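Long-range contacts in Glyoxalase/bleomycin resistance protein/dioxygenase (Catenulispora acidiphila, PDB 4G6X), which belongs to the vicinal oxygen chelate superfamily and may act as a dioxygenase: residues F33-A38 against D140-L145; L64-P69 against L77-S82. All coordinates share one frame; numbering follows the deposited sequence.

Overall arrangement
The two contacts lie about 11 Å apart, centre to centre, and meet on one mixed four-stranded sheet, where strands 29-34 and 76-81 are parallel neighbours. Along the chain the order is 33-38, 64-69, 77-82, 140-145, so the hairpin of contact 2 falls wholly between the two halves of contact 1. Contact 2 lies within one beta-alpha-beta-beta-beta module, whereas contact 1 ties the end of its edge strand 29-34 to the turn between strands 134-139 and 145-150 of the other, whose sheet has the same 1-4-3-2 strand order, as expected of a vicinal oxygen chelate protein. Val34 N to Glu80 O, 2.8 Å, probably a hydrogen bond, links them directly.

Contact 1 of 2, residues F33-A38 against D140-L145; sequences FVDDQA and DTCGNL
A single backbone hydrogen bond joins the strand end at Val34-Asp35 to the tight turn at Cys142, and the carboxylate of Asp35 lies against the same residue without accepting a hydrogen bond from it. Asp35 N donates to Cys142 O over 3.2 Å, with an angle of 148° at the hydrogen, and approaches tilted from the carbonyl plane. Asp35 OD1 reaches across to the cysteine backbone, 3.2 Å from Cys142 CA, and also touches Cys142 CB. Asp35 CG sits between the backbone N and the carbonyl carbon (chi1 66°), which turns the carboxylate back over the turn. Beside it, the isopropyl group of Val34 packs on the cysteine, Val34 CB lying 3.8 Å from Cys142 CB, and both Val34 and Cys142 touch Ala40 of helix 37-46. The contact thus joins the end of edge strand 29-34 in the first beta-alpha-beta-beta-beta module to the turn before strand 145-150 in the second.

The turn is built around Asp140. Its OD1 accepts from Cys142 N at 2.8 Å, forming an Asx turn, and from Asn144 N at 3.1 Å. These two donors arrive from opposite faces of the carboxylate plane, gripping one oxygen from above and below, while Tyr44 OH bonds to OD2. Gly143 follows with a positive phi of 97°, a conformation in which a beta-carbon would press on the preceding carbonyl oxygen. Asn144 is directed toward the strand end, its CG 3.6 Å from Phe33 O.

Cations gather on the acceptors of this junction: Lys39 forms a salt bridge with Asp35 OD2 and bonds to Thr141 O, and Lys91 bonds to both Phe33 O and Cys142 O. These lysine charges probably ease the crowding of the acceptors Asp35 OD1 and Cys142 O, which lie 3.4 Å apart without a hydrogen bond.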
# COMPACT_ATOMS: atom_id res chain seq x y z
N PHE A 33 -7.26 -1.62 -5.20
CA PHE A 33 -8.23 -1.24 -6.17
C PHE A 33 -9.28 -2.30 -6.31
O PHE A 33 -8.96 -3.45 -6.65
CB PHE A 33 -7.53 -1.05 -7.54
CG PHE A 33 -6.57 0.15 -7.59
CD1 PHE A 33 -7.04 1.43 -7.75
CD2 PHE A 33 -5.22 -0.04 -7.56
CE1 PHE A 33 -6.17 2.51 -7.80
CE2 PHE A 33 -4.32 1.04 -7.59
CZ PHE A 33 -4.81 2.31 -7.73
N VAL A 34 -10.51 -1.93 -6.01
CA VAL A 34 -11.64 -2.89 -6.01
C VAL A 34 -12.58 -2.57 -7.15
O VAL A 34 -12.82 -1.41 -7.51
CB VAL A 34 -12.38 -2.91 -4.67
CG1 VAL A 34 -11.42 -3.25 -3.57
CG2 VAL A 34 -13.03 -1.56 -4.35
N ASP A 35 -13.17 -3.61 -7.72
CA ASP A 35 -14.13 -3.39 -8.78
C ASP A 35 -15.45 -2.72 -8.34
O ASP A 35 -15.98 -1.87 -9.06
CB ASP A 35 -14.38 -4.69 -9.52
CG ASP A 35 -15.06 -5.76 -8.67
OD1 ASP A 35 -14.96 -5.69 -7.41
OD2 ASP A 35 -15.68 -6.70 -9.27
N ASP A 36 -15.94 -3.02 -7.13
CA ASP A 36 -17.25 -2.59 -6.66
C ASP A 36 -17.07 -2.33 -5.17
O ASP A 36 -16.75 -3.26 -4.42
CB ASP A 36 -18.21 -3.77 -6.89
CG ASP A 36 -19.63 -3.53 -6.40
OD1 ASP A 36 -20.55 -3.94 -7.13
OD2 ASP A 36 -19.86 -3.04 -5.26
N GLN A 37 -17.17 -1.06 -4.76
CA GLN A 37 -16.93 -0.75 -3.32
C GLN A 37 -17.90 -1.37 -2.35
O GLN A 37 -17.48 -1.59 -1.22
CB GLN A 37 -16.86 0.74 -3.04
CG GLN A 37 -15.72 1.40 -3.77
CD GLN A 37 -15.63 2.92 -3.47
OE1 GLN A 37 -16.50 3.70 -3.89
NE2 GLN A 37 -14.60 3.34 -2.71
N ALA A 38 -19.17 -1.54 -2.72
CA ALA A 38 -20.11 -2.21 -1.83
C ALA A 38 -19.74 -3.66 -1.62
O ALA A 38 -19.79 -4.20 -0.50
CB ALA A 38 -21.53 -2.05 -2.34
N ASP A 140 -9.98 -11.92 -3.23
CA ASP A 140 -10.84 -10.96 -2.53
C ASP A 140 -12.22 -10.73 -3.11
O ASP A 140 -12.99 -9.91 -2.57
CB ASP A 140 -10.12 -9.62 -2.22
CG ASP A 140 -10.03 -8.71 -3.39
OD1 ASP A 140 -10.34 -9.11 -4.53
OD2 ASP A 140 -9.61 -7.53 -3.18
N THR A 141 -12.55 -11.42 -4.25
CA THR A 141 -13.78 -11.26 -5.02
C THR A 141 -13.87 -9.99 -5.85
O THR A 141 -14.82 -9.82 -6.57
CB THR A 141 -15.11 -11.46 -4.23
OG1 THR A 141 -15.41 -10.35 -3.37
CG2 THR A 141 -15.05 -12.76 -3.37
N CYS A 142 -12.90 -9.10 -5.65
CA CYS A 142 -12.91 -7.74 -6.17
C CYS A 142 -11.86 -7.50 -7.28
O CYS A 142 -11.58 -6.35 -7.61
CB CYS A 142 -12.67 -6.70 -5.07
SG CYS A 142 -13.97 -6.77 -3.79
N GLY A 143 -11.27 -8.57 -7.82
CA GLY A 143 -10.24 -8.52 -8.83
C GLY A 143 -8.79 -8.62 -8.35
O GLY A 143 -7.87 -8.46 -9.14
N ASN A 144 -8.58 -8.90 -7.05
CA ASN A 144 -7.24 -9.03 -6.46
C ASN A 144 -7.00 -10.39 -5.79
O ASN A 144 -7.95 -11.05 -5.28
CB ASN A 144 -6.99 -7.97 -5.41
CG ASN A 144 -7.32 -6.59 -5.84
OD1 ASN A 144 -8.29 -5.98 -5.38
ND2 ASN A 144 -6.51 -6.05 -6.74
N LEU A 145 -5.73 -10.77 -5.75
CA LEU A 145 -5.26 -11.81 -4.86
C LEU A 145 -4.66 -11.10 -3.66
O LEU A 145 -4.04 -10.04 -3.81
CB LEU A 145 -4.19 -12.67 -5.57
CG LEU A 145 -4.66 -13.49 -6.81
CD1 LEU A 145 -3.51 -14.16 -7.52
CD2 LEU A 145 -5.74 -14.52 -6.44

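Contact 2 of 2, residues L64-P69 against L77-S82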
# COMPACT_ATOMS: atom_id res chain seq x y z
N LEU A 64 -13.46 5.28 1.24
CA LEU A 64 -13.78 4.18 2.14
C LEU A 64 -12.51 3.53 2.64
O LEU A 64 -11.75 2.90 1.84
CB LEU A 64 -14.58 3.18 1.30
CG LEU A 64 -14.98 1.91 2.04
CD1 LEU A 64 -15.84 2.23 3.27
CD2 LEU A 64 -15.66 0.93 1.05
N THR A 65 -12.25 3.64 3.94
CA THR A 65 -11.10 2.99 4.49
C THR A 65 -11.55 2.03 5.58
O THR A 65 -12.56 2.25 6.22
CB THR A 65 -10.09 3.98 5.08
OG1 THR A 65 -10.76 4.71 6.12
CG2 THR A 65 -9.63 4.93 4.03
N VAL A 66 -10.73 1.00 5.77
CA VAL A 66 -10.88 0.06 6.89
C VAL A 66 -9.61 -0.08 7.71
O VAL A 66 -8.52 0.30 7.29
CB VAL A 66 -11.34 -1.33 6.35
CG1 VAL A 66 -12.69 -1.24 5.62
CG2 VAL A 66 -10.27 -2.02 5.51
N VAL A 67 -9.73 -0.60 8.94
CA VAL A 67 -8.60 -0.76 9.82
C VAL A 67 -8.71 -2.13 10.48
O VAL A 67 -9.81 -2.72 10.52
CB VAL A 67 -8.57 0.28 10.93
CG1 VAL A 67 -8.20 1.64 10.41
CG2 VAL A 67 -9.91 0.33 11.65
N SER A 68 -7.59 -2.64 10.96
CA SER A 68 -7.57 -3.87 11.75
C SER A 68 -8.16 -3.57 13.13
O SER A 68 -7.90 -2.50 13.70
CB SER A 68 -6.13 -4.39 11.92
OG SER A 68 -6.08 -5.46 12.87
N PRO A 69 -8.95 -4.51 13.66
CA PRO A 69 -9.46 -4.34 15.04
C PRO A 69 -8.33 -4.25 16.05
O PRO A 69 -8.47 -3.56 17.06
CB PRO A 69 -10.30 -5.61 15.30
CG PRO A 69 -10.36 -6.35 14.04
CD PRO A 69 -9.54 -5.67 12.98
N LEU A 77 -6.54 1.00 5.30
CA LEU A 77 -6.60 0.44 3.94
C LEU A 77 -7.75 1.10 3.21
O LEU A 77 -8.95 0.97 3.55
CB LEU A 77 -6.80 -1.09 4.00
CG LEU A 77 -7.19 -1.86 2.72
CD1 LEU A 77 -5.98 -1.83 1.79
CD2 LEU A 77 -7.64 -3.28 3.08
N LEU A 78 -7.42 1.73 2.06
CA LEU A 78 -8.38 2.40 1.22
C LEU A 78 -8.86 1.40 0.18
O LEU A 78 -8.01 0.76 -0.44
CB LEU A 78 -7.69 3.57 0.47
CG LEU A 78 -8.54 4.38 -0.51
CD1 LEU A 78 -9.58 5.20 0.23
CD2 LEU A 78 -7.59 5.24 -1.35
N LEU A 79 -10.17 1.23 0.08
CA LEU A 79 -10.80 0.33 -0.87
C LEU A 79 -11.27 1.19 -2.02
O LEU A 79 -12.36 1.75 -2.00
CB LEU A 79 -11.93 -0.44 -0.19
CG LEU A 79 -11.51 -1.25 1.04
CD1 LEU A 79 -12.75 -1.87 1.66
CD2 LEU A 79 -10.44 -2.28 0.72
N GLU A 80 -10.38 1.40 -2.99
CA GLU A 80 -10.69 2.45 -3.98
C GLU A 80 -11.15 1.94 -5.33
O GLU A 80 -10.81 0.81 -5.69
CB GLU A 80 -9.58 3.46 -4.13
CG GLU A 80 -8.39 2.97 -4.81
CD GLU A 80 -7.28 4.05 -4.98
OE1 GLU A 80 -7.40 5.07 -5.71
OE2 GLU A 80 -6.24 3.79 -4.40
N PRO A 81 -11.97 2.74 -6.03
CA PRO A 81 -12.52 2.28 -7.30
C PRO A 81 -11.46 2.00 -8.34
O PRO A 81 -10.35 2.57 -8.32
CB PRO A 81 -13.43 3.44 -7.75
CG PRO A 81 -13.69 4.24 -6.54
CD PRO A 81 -12.48 4.07 -5.65
N SER A 82 -11.81 1.14 -9.28
CA SER A 82 -10.91 0.72 -10.38
C SER A 82 -11.31 1.35 -11.70
O SER A 82 -11.11 0.73 -12.73
CB SER A 82 -10.92 -0.82 -10.51
OG SER A 82 -10.49 -1.43 -9.26
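Val66 and Leu77 form a hydrogen-bonded antiparallel pair in the beta hairpin of strands 61-67 and 76-81, the two central strands of a four-stranded mixed sheet. Val66 N donates to Leu77 O over 2.8 Å, and Leu77 N returns the bond to Val66 O. The next bond along, from Leu79 N to Leu64 O, is almost straight, with 174° at the hydrogen. Between these lies the non-hydrogen-bonded pair Thr65-Leu78, where Thr65 CA comes 3.1 Å from Leu77 O in a CA-H...O contact. The strand segments run at 147° to one another.

The side chain of Leu79 can be followed outward. Its CB passes 3.9 Å from Leu64 O and also touches Leu64 CD2. CG, anti to the carbonyl carbon (chi1 -57°), carries CD1 on toward strand 61-67, where this methyl touches two neighbours: Val66 CG1 at 4.0 Å and Leu64 CD2 at a similar distance. The Val66 and Leu79 side chains cross at about a right angle, whereas Val66 and Leu77 lie side by side and point the same way. Tyr44 of helix 37-46 packs on both Leu77 and Leu79, and Ile27 of the second subunit also touches Leu77, so Leu77 is met by the helix and by the second subunit.

On the other face Thr65 OG1 is hydrogen-bonded to Gln76 OE1, leaving its methyl for apolar packing: Thr65 CG2 rests 3.8 Å from Leu78 CD1, the same methyl that touches Leu64 O.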